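Local coordinates for inosine-uridine preferring nucleoside hydrolase family protein (Bacillus anthracis, PDB 2C40) that belongs to the inosine-uridine preferring nucleoside hydrolase family and holds a calcium ion together with alpha-D-ribofuranose in a pocket of its alpha/beta fold, at residues L87-E92 with I221-Q226; L20-D25 with K50-F55; D38-P43 with H80-D85; D13-L18 with S46-I51. All blocks are in the same frame, centred on the assembly; numbering follows the deposited sequence. Where two conformers were deposited one is given.

Contact 1: residues L87-E92 with I221-Q226; sequences LPILNE and IDFLGQ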
# COMPACT_ATOMS: atom_id res chain seq x y z
N LEU A 87 -0.91 -8.96 -4.02
CA LEU A 87 -1.84 -8.53 -5.06
C LEU A 87 -2.52 -9.74 -5.80
O LEU A 87 -1.84 -10.73 -6.15
CB LEU A 87 -1.13 -7.61 -6.06
CG LEU A 87 -0.70 -6.19 -5.68
CD1 LEU A 87 0.01 -5.58 -6.84
CD2 LEU A 87 -1.86 -5.31 -5.23
N PRO A 88 -3.86 -9.67 -6.01
CA PRO A 88 -4.59 -10.82 -6.56
C PRO A 88 -4.06 -11.29 -7.92
O PRO A 88 -3.92 -12.49 -8.15
CB PRO A 88 -6.01 -10.30 -6.65
CG PRO A 88 -6.07 -9.20 -5.62
CD PRO A 88 -4.78 -8.53 -5.74
N ILE A 89 -3.74 -10.35 -8.80
CA ILE A 89 -3.15 -10.69 -10.09
C ILE A 89 -2.03 -11.74 -9.93
O ILE A 89 -1.91 -12.63 -10.74
CB ILE A 89 -2.70 -9.41 -10.90
CG1 ILE A 89 -1.69 -9.73 -11.97
CG2 ILE A 89 -1.96 -8.41 -10.05
CD1 ILE A 89 -2.24 -10.49 -13.07
N LEU A 90 -1.24 -11.62 -8.87
CA LEU A 90 -0.08 -12.48 -8.61
C LEU A 90 -0.37 -13.78 -7.86
O LEU A 90 0.50 -14.64 -7.77
CB LEU A 90 0.97 -11.69 -7.80
CG LEU A 90 1.65 -10.56 -8.56
CD1 LEU A 90 2.83 -10.01 -7.72
CD2 LEU A 90 2.12 -11.04 -9.93
N ASN A 91 -1.57 -13.87 -7.29
CA ASN A 91 -2.01 -15.00 -6.47
C ASN A 91 -3.14 -15.80 -7.11
O ASN A 91 -3.59 -16.80 -6.55
CB ASN A 91 -2.48 -14.50 -5.10
CG ASN A 91 -1.36 -13.93 -4.29
OD1 ASN A 91 -0.52 -14.65 -3.78
ND2 ASN A 91 -1.33 -12.62 -4.18
N GLU A 92 -3.59 -15.35 -8.28
CA GLU A 92 -4.70 -15.97 -8.97
C GLU A 92 -4.46 -17.47 -9.30
O GLU A 92 -5.42 -18.24 -9.27
CB GLU A 92 -5.05 -15.17 -10.24
CG GLU A 92 -6.44 -15.56 -10.77
CD GLU A 92 -6.91 -14.81 -11.99
OE1 GLU A 92 -6.15 -13.99 -12.54
OE2 GLU A 92 -8.05 -15.07 -12.42
N ILE A 221 -0.88 -3.10 -17.68
CA ILE A 221 -1.07 -1.70 -17.30
C ILE A 221 -1.78 -1.65 -15.91
O ILE A 221 -1.34 -0.92 -15.02
CB ILE A 221 -1.88 -0.90 -18.38
CG1 ILE A 221 -1.13 -0.83 -19.72
CG2 ILE A 221 -2.23 0.49 -17.92
CD1 ILE A 221 0.13 0.02 -19.72
N ASP A 222 -2.85 -2.43 -15.74
CA ASP A 222 -3.56 -2.54 -14.46
C ASP A 222 -2.55 -2.98 -13.38
O ASP A 222 -2.50 -2.39 -12.31
CB ASP A 222 -4.68 -3.55 -14.62
CG ASP A 222 -5.60 -3.65 -13.41
OD1 ASP A 222 -5.70 -2.70 -12.58
OD2 ASP A 222 -6.26 -4.71 -13.31
N PHE A 223 -1.69 -3.95 -13.71
CA PHE A 223 -0.65 -4.39 -12.76
C PHE A 223 0.35 -3.28 -12.38
O PHE A 223 0.63 -3.08 -11.18
CB PHE A 223 0.13 -5.59 -13.29
CG PHE A 223 1.26 -6.04 -12.37
CD1 PHE A 223 2.59 -5.87 -12.72
CD2 PHE A 223 0.98 -6.66 -11.14
CE1 PHE A 223 3.62 -6.29 -11.89
CE2 PHE A 223 2.02 -7.08 -10.30
CZ PHE A 223 3.32 -6.90 -10.67
N LEU A 224 0.86 -2.56 -13.39
CA LEU A 224 1.69 -1.37 -13.16
C LEU A 224 1.01 -0.38 -12.25
O LEU A 224 1.63 0.12 -11.33
CB LEU A 224 1.99 -0.61 -14.47
CG LEU A 224 3.21 -0.87 -15.29
CD1 LEU A 224 3.07 -0.06 -16.62
CD2 LEU A 224 4.48 -0.45 -14.49
N GLY A 225 -0.25 -0.05 -12.54
CA GLY A 225 -1.00 0.86 -11.68
C GLY A 225 -1.19 0.41 -10.22
O GLY A 225 -1.12 1.22 -9.32
N GLN A 226 -1.45 -0.87 -10.00
CA GLN A 226 -1.55 -1.42 -8.64
C GLN A 226 -0.23 -1.25 -7.91
O GLN A 226 -0.18 -0.75 -6.79
CB GLN A 226 -1.96 -2.88 -8.69
CG GLN A 226 -3.44 -2.98 -9.07
CD GLN A 226 -3.90 -4.38 -9.33
OE1 GLN A 226 -3.76 -5.25 -8.49
NE2 GLN A 226 -4.51 -4.60 -10.48
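F223 and Q226, one helical turn apart on helix 219-229, meet L87, I89 and L90 around the short helix 88-91. The F223 ring is received by three aliphatic side chains. CG, anti to the backbone N (chi1 177°), carries the ring across to the other segment, where both I89 and L90 cross it at about a right angle. I89 comes to the ring edge, near its plane, where its CG2 lies 3.6 Å from F223 CD2. L90 puts its CG 3.9 Å from F223 CE2, and L87 CD1 reaches the same F223 CE2 at 4.3 Å. Q226 meets L87 differently: the two side chains run alongside each other, pointing opposite ways, which sets L87 CD1 3.8 Å from Q226 CB. L87 CD2 is likewise 3.8 Å from Q226 OE1. That amide oxygen is thus buried against methyl groups, I89 CG2 being another, and has no polar partner in the model. On the other side of the amide, Q226 NE2 donates one turn back to D222 OD1 (3.1 Å). The bond lies close to the amide plane of Q226 but strikes the carboxylate from above, 65° out of its plane. The second subunit also reaches this region, its own Q226 packing on Q226 and its R216 forming a salt bridge with E92. In the wider fold, F19 of helix 12-21 meets the F223 ring edge-to-face, while helix 41-55 supplies F55 beside I89 and I51 beside F223.

Contact 2: residues L20-D25 with K50-F55; sequences LLLQMD and KIIDRF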
# COMPACT_ATOMS: atom_id res chain seq x y z
N LEU A 20 8.76 -5.68 -16.45
CA LEU A 20 9.02 -5.10 -17.77
C LEU A 20 10.19 -5.77 -18.51
O LEU A 20 10.11 -5.95 -19.71
CB LEU A 20 9.27 -3.61 -17.65
CG LEU A 20 8.14 -2.77 -17.07
CD1 LEU A 20 8.67 -1.45 -16.71
CD2 LEU A 20 7.01 -2.62 -18.04
N LEU A 21 11.27 -6.15 -17.82
CA LEU A 21 12.39 -6.85 -18.47
C LEU A 21 11.87 -8.06 -19.23
O LEU A 21 12.33 -8.42 -20.34
CB LEU A 21 13.45 -7.33 -17.44
CG LEU A 21 14.30 -6.23 -16.78
CD1 LEU A 21 14.78 -6.67 -15.44
CD2 LEU A 21 15.49 -5.76 -17.70
N LEU A 22 10.89 -8.69 -18.61
CA LEU A 22 10.33 -9.93 -19.09
C LEU A 22 9.52 -9.77 -20.41
O LEU A 22 9.28 -10.73 -21.12
CB LEU A 22 9.50 -10.57 -17.95
CG LEU A 22 10.25 -11.16 -16.76
CD1 LEU A 22 9.29 -11.47 -15.65
CD2 LEU A 22 11.03 -12.43 -17.17
N GLN A 23 9.12 -8.54 -20.74
CA GLN A 23 8.39 -8.23 -21.97
C GLN A 23 9.34 -7.76 -23.08
O GLN A 23 8.96 -7.70 -24.26
CB GLN A 23 7.36 -7.15 -21.68
CG GLN A 23 6.44 -7.38 -20.48
CD GLN A 23 6.08 -8.84 -20.29
OE1 GLN A 23 5.48 -9.47 -21.17
NE2 GLN A 23 6.46 -9.38 -19.15
N MET A 24 10.59 -7.46 -22.73
CA MET A 24 11.58 -7.04 -23.73
C MET A 24 12.03 -8.22 -24.62
O MET A 24 12.62 -9.20 -24.13
CB MET A 24 12.80 -6.42 -23.03
CG MET A 24 12.45 -5.18 -22.23
SD MET A 24 13.78 -4.40 -21.31
CE MET A 24 14.82 -5.73 -20.93
N ASP A 25 11.75 -8.10 -25.91
CA ASP A 25 12.12 -9.10 -26.91
C ASP A 25 13.63 -9.24 -27.12
O ASP A 25 14.07 -10.26 -27.66
CB ASP A 25 11.55 -8.70 -28.28
CG ASP A 25 10.05 -8.78 -28.34
OD1 ASP A 25 9.47 -9.51 -27.49
OD2 ASP A 25 9.46 -8.12 -29.24
N LYS A 50 6.36 -15.14 -8.53
CA LYS A 50 4.98 -15.02 -9.06
C LYS A 50 4.94 -14.12 -10.32
O LYS A 50 4.11 -14.30 -11.21
CB LYS A 50 4.04 -14.44 -7.99
CG LYS A 50 3.93 -15.25 -6.69
CD LYS A 50 2.91 -14.67 -5.76
CE LYS A 50 3.03 -15.28 -4.39
NZ LYS A 50 2.09 -14.64 -3.45
N ILE A 51 5.83 -13.16 -10.38
CA ILE A 51 5.88 -12.27 -11.55
C ILE A 51 6.41 -13.05 -12.75
O ILE A 51 5.88 -12.92 -13.86
CB ILE A 51 6.71 -11.00 -11.27
CG1 ILE A 51 5.94 -10.11 -10.32
CG2 ILE A 51 6.98 -10.24 -12.58
CD1 ILE A 51 6.75 -8.95 -9.69
N ILE A 52 7.42 -13.87 -12.51
CA ILE A 52 8.01 -14.69 -13.56
C ILE A 52 6.96 -15.73 -13.99
O ILE A 52 6.74 -15.89 -15.18
CB ILE A 52 9.29 -15.36 -13.07
CG1 ILE A 52 10.36 -14.31 -12.78
CG2 ILE A 52 9.85 -16.33 -14.12
CD1 ILE A 52 11.51 -14.88 -11.94
N ASP A 53 6.28 -16.37 -13.04
CA ASP A 53 5.20 -17.28 -13.39
C ASP A 53 4.14 -16.65 -14.29
O ASP A 53 3.81 -17.19 -15.34
CB ASP A 53 4.45 -17.78 -12.14
CG ASP A 53 5.21 -18.82 -11.36
OD1 ASP A 53 6.38 -19.07 -11.67
OD2 ASP A 53 4.65 -19.38 -10.41
N ARG A 54 3.58 -15.52 -13.85
CA ARG A 54 2.45 -14.94 -14.56
C ARG A 54 2.87 -14.27 -15.87
O ARG A 54 2.18 -14.42 -16.89
CB ARG A 54 1.72 -13.93 -13.68
CG ARG A 54 0.49 -13.33 -14.34
CD ARG A 54 -0.81 -13.78 -13.68
NE ARG A 54 -1.98 -13.47 -14.51
CZ ARG A 54 -3.23 -13.35 -14.06
NH1 ARG A 54 -3.50 -13.48 -12.76
NH2 ARG A 54 -4.22 -13.06 -14.92
N PHE A 55 3.99 -13.57 -15.84
CA PHE A 55 4.36 -12.67 -16.92
C PHE A 55 5.66 -13.03 -17.63
O PHE A 55 6.06 -12.33 -18.56
CB PHE A 55 4.45 -11.25 -16.37
CG PHE A 55 3.18 -10.72 -15.79
CD1 PHE A 55 3.16 -10.20 -14.49
CD2 PHE A 55 2.00 -10.69 -16.54
CE1 PHE A 55 1.99 -9.70 -13.95
CE2 PHE A 55 0.83 -10.16 -15.99
CZ PHE A 55 0.84 -9.68 -14.69
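L22 and F55 mark the closest backbone approach, with L22 CA 6.9 Å from F55 CA. On one side the chain leaves helix 12-21 through a type I beta turn from L21 to M24; on the other it forms the last turn of helix 41-55. The turn presents two neighbouring side chains, L22 and Q23, to that helix end. L22 CD1 rests against the helix where I51 and I52 follow each other, 4.0 Å from I51 CG2 and 4.0 Å from I52 CA, and the L22 side chain crosses that of I51 at about a right angle. L22 CB sits beside the carbonyl of F55. Q23 is bent at chi2 (-36°), which turns CD aside, and its amide ends at the same carbonyl. The bond from Q23 NE2 to F55 O is 3.0 Å long and nearly straight, with an N-H...O angle of 175°. F55 O lies practically in the amide plane of Q23, whereas the donor is tilted 30° from the carbonyl plane. Q23 NE2 also donates to F19 O, so a single NH2 group serves a carbonyl in each of the two helices. Two bonds on one nitrogen would fix the rotation of the amide, and its neutral N-H groups would answer the partial negative charge expected of carbonyls near the C-terminal ends of helices. The contact thus pairs one neutral amide donor, shared by two helix-end carbonyls, with an aliphatic patch.

Contact 3: residues D38-P43 with H80-D85; sequences DCYLEP and HAFYVD. With RIB (alpha-D-ribofuranose), chain D.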
# COMPACT_ATOMS: atom_id res chain seq x y z
N ASP A 38 16.22 -2.78 0.32
CA ASP A 38 14.96 -2.03 0.43
C ASP A 38 13.73 -2.95 0.43
O ASP A 38 12.70 -2.65 -0.17
CB ASP A 38 14.87 -1.03 -0.70
CG ASP A 38 13.86 0.03 -0.46
OD1 ASP A 38 13.51 0.65 -1.47
OD2 ASP A 38 13.40 0.22 0.68
N CYS A 39 13.89 -4.10 1.06
CA CYS A 39 12.85 -5.10 1.12
C CYS A 39 13.17 -6.10 2.22
O CYS A 39 14.30 -6.19 2.66
CB CYS A 39 12.68 -5.85 -0.21
SG CYS A 39 13.93 -7.13 -0.63
N TYR A 40 12.13 -6.78 2.67
CA TYR A 40 12.26 -8.02 3.40
C TYR A 40 12.37 -9.16 2.38
O TYR A 40 11.71 -9.15 1.37
CB TYR A 40 11.07 -8.20 4.34
CG TYR A 40 11.13 -7.28 5.55
CD1 TYR A 40 10.67 -5.95 5.49
CD2 TYR A 40 11.71 -7.71 6.73
CE1 TYR A 40 10.76 -5.11 6.60
CE2 TYR A 40 11.77 -6.88 7.85
CZ TYR A 40 11.29 -5.59 7.77
OH TYR A 40 11.39 -4.82 8.90
N LEU A 41 13.23 -10.12 2.65
CA LEU A 41 13.58 -11.14 1.65
C LEU A 41 12.41 -12.02 1.20
O LEU A 41 12.26 -12.32 0.02
CB LEU A 41 14.69 -12.03 2.20
CG LEU A 41 15.33 -13.04 1.23
CD1 LEU A 41 16.03 -12.38 0.02
CD2 LEU A 41 16.28 -13.89 2.08
N GLU A 42 11.60 -12.47 2.14
CA GLU A 42 10.52 -13.40 1.81
C GLU A 42 9.47 -12.87 0.83
O GLU A 42 9.26 -13.48 -0.20
CB GLU A 42 9.89 -13.98 3.06
CG GLU A 42 10.89 -14.90 3.80
CD GLU A 42 11.40 -16.08 2.90
OE1 GLU A 42 10.56 -16.92 2.51
OE2 GLU A 42 12.63 -16.13 2.56
N PRO A 43 8.81 -11.72 1.13
CA PRO A 43 7.86 -11.19 0.13
C PRO A 43 8.47 -10.82 -1.22
O PRO A 43 7.77 -10.88 -2.22
CB PRO A 43 7.27 -9.94 0.83
CG PRO A 43 8.32 -9.54 1.75
CD PRO A 43 8.82 -10.86 2.32
N HIS A 80 7.15 -2.69 1.24
CA HIS A 80 6.37 -2.55 0.00
C HIS A 80 6.16 -3.85 -0.77
O HIS A 80 5.08 -4.06 -1.39
CB HIS A 80 7.01 -1.48 -0.89
CG HIS A 80 6.82 -0.09 -0.38
ND1 HIS A 80 7.39 1.01 -0.98
CD2 HIS A 80 6.14 0.38 0.69
CE1 HIS A 80 7.04 2.10 -0.33
NE2 HIS A 80 6.27 1.75 0.69
N ALA A 81 7.16 -4.74 -0.68
CA ALA A 81 7.09 -6.09 -1.27
C ALA A 81 5.96 -6.92 -0.72
O ALA A 81 5.40 -7.69 -1.48
CB ALA A 81 8.44 -6.83 -1.07
N PHE A 82 5.64 -6.78 0.58
CA PHE A 82 4.51 -7.48 1.19
C PHE A 82 3.24 -7.20 0.44
O PHE A 82 2.45 -8.09 0.16
CB PHE A 82 4.33 -7.13 2.67
CG PHE A 82 5.39 -7.74 3.57
CD1 PHE A 82 6.45 -6.98 4.06
CD2 PHE A 82 5.34 -9.11 3.88
CE1 PHE A 82 7.42 -7.55 4.88
CE2 PHE A 82 6.31 -9.69 4.71
CZ PHE A 82 7.35 -8.91 5.21
N TYR A 83 3.09 -5.95 0.01
CA TYR A 83 1.91 -5.51 -0.66
C TYR A 83 1.89 -6.01 -2.06
O TYR A 83 0.87 -6.55 -2.48
CB TYR A 83 1.76 -3.98 -0.59
CG TYR A 83 2.09 -3.42 0.80
CD1 TYR A 83 2.79 -2.22 0.95
CD2 TYR A 83 1.76 -4.13 1.96
CE1 TYR A 83 3.11 -1.73 2.22
CE2 TYR A 83 2.09 -3.66 3.24
CZ TYR A 83 2.76 -2.46 3.35
OH TYR A 83 3.06 -1.98 4.60
N VAL A 84 2.99 -5.90 -2.80
CA VAL A 84 3.00 -6.39 -4.17
C VAL A 84 2.73 -7.91 -4.21
O VAL A 84 1.91 -8.36 -5.02
CB VAL A 84 4.30 -6.05 -4.92
CG1 VAL A 84 4.29 -6.67 -6.31
CG2 VAL A 84 4.47 -4.53 -5.00
N ASP A 85 3.36 -8.65 -3.30
CA ASP A 85 3.19 -10.13 -3.16
C ASP A 85 1.76 -10.55 -2.85
O ASP A 85 1.30 -11.66 -3.23
CB ASP A 85 4.08 -10.60 -2.00
CG ASP A 85 4.12 -12.09 -1.87
OD1 ASP A 85 4.20 -12.75 -2.94
OD2 ASP A 85 4.04 -12.57 -0.72
O5 RIB D . 18.21 5.41 -3.83
C5 RIB D . 17.17 4.97 -4.75
C4 RIB D . 16.88 3.49 -4.47
O4 RIB D . 16.29 3.44 -3.15
C3 RIB D . 15.96 2.72 -5.44
O3 RIB D . 16.77 1.75 -6.17
C2 RIB D . 14.76 2.14 -4.55
O2 RIB D . 14.28 0.72 -4.61
C1 RIB D . 15.18 2.50 -3.10
O HOH W 1 9.98 -3.64 -0.42
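P43 seats its ring on F82 in a CH-pi contact, joining the first turn of helix 41-55 to helix 80-85 in the alpha/beta fold of this nucleoside hydrolase relative. From CB outward, P43 CB meets both backbone and side chain: F82 N at 3.6 Å and A81 CB at 3.8 Å. The next atom, CG, sits over the centre of the aromatic face, 3.5 Å from the F82 ring centroid and only 8° off the ring normal. CD completes the cover, P43 CD lying 3.7 Å from F82 CE2. Y40, at the N-cap position of the proline's helix, comes to the edge of the same ring. Its CD1 is 3.7 Å from F82 CE1, and the two ring planes are inclined at 48°. Beyond P43, its carbonyl oxygen rests near D85 CB, while the D85 carboxylate forms a salt bridge with K50. At the other end of the segment, D38 belongs to the ligand pocket, with its OD1 3.0 Å from C1 of alpha-D-ribofuranose. From the backbone of the same residue, one water bridges the segments: it lies 2.9 Å from D38 O and accepts a hydrogen bond from A81 N at 3.0 Å.

Contact 4: residues D13-L18 with S46-I51; sequences DDLVSL and SASRKI. With CA (calcium ion), chain C.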
# COMPACT_ATOMS: atom_id res chain seq x y z
N ASP A 13 9.69 -0.43 -7.60
CA ASP A 13 10.24 -0.22 -8.95
C ASP A 13 11.21 -1.32 -9.40
O ASP A 13 11.41 -1.51 -10.59
CB ASP A 13 10.77 1.23 -9.18
CG ASP A 13 11.94 1.58 -8.31
OD1 ASP A 13 12.42 0.67 -7.59
OD2 ASP A 13 12.40 2.77 -8.37
N ASP A 14 11.79 -2.06 -8.44
CA ASP A 14 12.54 -3.28 -8.72
C ASP A 14 11.64 -4.35 -9.29
O ASP A 14 11.98 -5.04 -10.24
CB ASP A 14 13.17 -3.86 -7.43
CG ASP A 14 14.24 -2.96 -6.84
OD1 ASP A 14 15.42 -3.04 -7.28
OD2 ASP A 14 13.93 -2.15 -5.94
N LEU A 15 10.48 -4.51 -8.68
CA LEU A 15 9.54 -5.54 -9.07
C LEU A 15 8.84 -5.19 -10.38
O LEU A 15 8.54 -6.07 -11.22
CB LEU A 15 8.50 -5.75 -7.97
CG LEU A 15 8.58 -6.82 -6.88
CD1 LEU A 15 9.90 -7.59 -6.63
CD2 LEU A 15 7.99 -6.24 -5.55
N VAL A 16 8.54 -3.92 -10.54
CA VAL A 16 8.02 -3.44 -11.81
C VAL A 16 9.06 -3.64 -12.93
O VAL A 16 8.71 -3.92 -14.09
CB VAL A 16 7.58 -1.98 -11.70
CG1 VAL A 16 7.41 -1.39 -13.07
CG2 VAL A 16 6.27 -1.90 -10.87
N SER A 17 10.34 -3.49 -12.58
CA SER A 17 11.43 -3.62 -13.54
C SER A 17 11.51 -5.07 -13.99
O SER A 17 11.63 -5.33 -15.16
CB SER A 17 12.78 -3.22 -12.91
OG SER A 17 12.95 -1.82 -12.71
N LEU A 18 11.43 -6.01 -13.05
CA LEU A 18 11.38 -7.41 -13.39
C LEU A 18 10.27 -7.71 -14.39
O LEU A 18 10.50 -8.32 -15.44
CB LEU A 18 11.19 -8.26 -12.14
CG LEU A 18 11.08 -9.76 -12.37
CD1 LEU A 18 12.35 -10.32 -12.93
CD2 LEU A 18 10.71 -10.46 -11.08
N SER A 46 9.03 -14.17 -3.10
CA SER A 46 7.74 -14.67 -3.61
C SER A 46 7.25 -13.82 -4.75
O SER A 46 6.87 -14.35 -5.77
CB SER A 46 6.59 -14.66 -2.60
OG SER A 46 6.99 -15.12 -1.35
N ALA A 47 7.23 -12.49 -4.56
CA ALA A 47 6.73 -11.58 -5.60
C ALA A 47 7.45 -11.75 -6.95
O ALA A 47 6.79 -11.79 -8.01
CB ALA A 47 6.77 -10.10 -5.12
N SER A 48 8.78 -11.85 -6.89
CA SER A 48 9.62 -12.15 -8.10
C SER A 48 9.24 -13.46 -8.78
O SER A 48 9.08 -13.52 -9.99
CB SER A 48 11.11 -12.24 -7.76
OG SER A 48 11.52 -11.07 -7.08
N ARG A 49 9.09 -14.52 -7.98
CA ARG A 49 8.69 -15.81 -8.53
C ARG A 49 7.32 -15.80 -9.17
O ARG A 49 7.14 -16.38 -10.24
CB ARG A 49 8.79 -16.89 -7.45
CG ARG A 49 10.27 -17.17 -7.04
CD ARG A 49 10.35 -17.84 -5.69
NE ARG A 49 9.79 -19.17 -5.75
CZ ARG A 49 9.32 -19.87 -4.72
NH1 ARG A 49 9.26 -19.35 -3.50
NH2 ARG A 49 8.88 -21.12 -4.92
N LYS A 50 6.36 -15.14 -8.53
CA LYS A 50 4.98 -15.02 -9.06
C LYS A 50 4.94 -14.12 -10.32
O LYS A 50 4.11 -14.30 -11.21
CB LYS A 50 4.04 -14.44 -7.99
CG LYS A 50 3.93 -15.25 -6.69
CD LYS A 50 2.91 -14.67 -5.76
CE LYS A 50 3.03 -15.28 -4.39
NZ LYS A 50 2.09 -14.64 -3.45
N ILE A 51 5.83 -13.16 -10.38
CA ILE A 51 5.88 -12.27 -11.55
C ILE A 51 6.41 -13.05 -12.75
O ILE A 51 5.88 -12.92 -13.86
CB ILE A 51 6.71 -11.00 -11.27
CG1 ILE A 51 5.94 -10.11 -10.32
CG2 ILE A 51 6.98 -10.24 -12.58
CD1 ILE A 51 6.75 -8.95 -9.69
CA CA C . 15.86 -0.73 -5.72
O HOH W 2 17.14 0.10 -3.77
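L15 and L18 pack against A47, S48 and I51 where two successive beta-alpha-beta crossovers bring their helices side by side: helix 12-21 links strands 2-8 and 27-34, and helix 41-55 links strands 27-34 and 62-64. The axes of the two segments run nearly parallel, crossing at -21° with a closest approach of 10.1 Å. L15 lies across I51 at about a right angle, its CG 4.0 Å from I51 CD1, and its CD2 reaches A47 CB. One turn on, L18 has CG anti to the backbone N and reaches across to the other helix, where L18 CD2 is 3.6 Å from S48 CA and also touches I51 CG2. S48 OG lies by L15 CD1 but bonds elsewhere, to A44 O and H8 NE2. At its N-terminal end helix 12-21 serves the metal site. D14 grips the calcium ion unevenly with both oxygens, OD2 at 2.4 Å and OD1 at 2.8 Å; a water, D9, T125 and D247 also bind the ion. S17 OG donates to D13 O (2.6 Å), which accepts from S17 N as well. Around this pair, L18 rests on F6 and L15 on H8 of strand 2-8, while V16 faces helices 219-229 and 246-255.

Helix 41-55 ties the set together, lending its start to contact 3, its middle to contact 4 and its end to contact 2. Contacts 2 and 4 share K50 and I51, and their centres lie 8 Å apart. K50 reaches further: its NZ is 2.9 Å from D85 OD1 of contact 3, a salt bridge, and 2.6 Å from N91 OD1 of contact 1, a probable hydrogen bond. A probable 2.7 Å bond from R54 NH1 to I89 O joins contacts 1 and 2. D38 of contact 3 and D13 and D14 of contact 4 line the ribofuranose pocket, and D14 also binds the calcium ion; the I51 side chain of contact 2 is about 13 Å from either ligand.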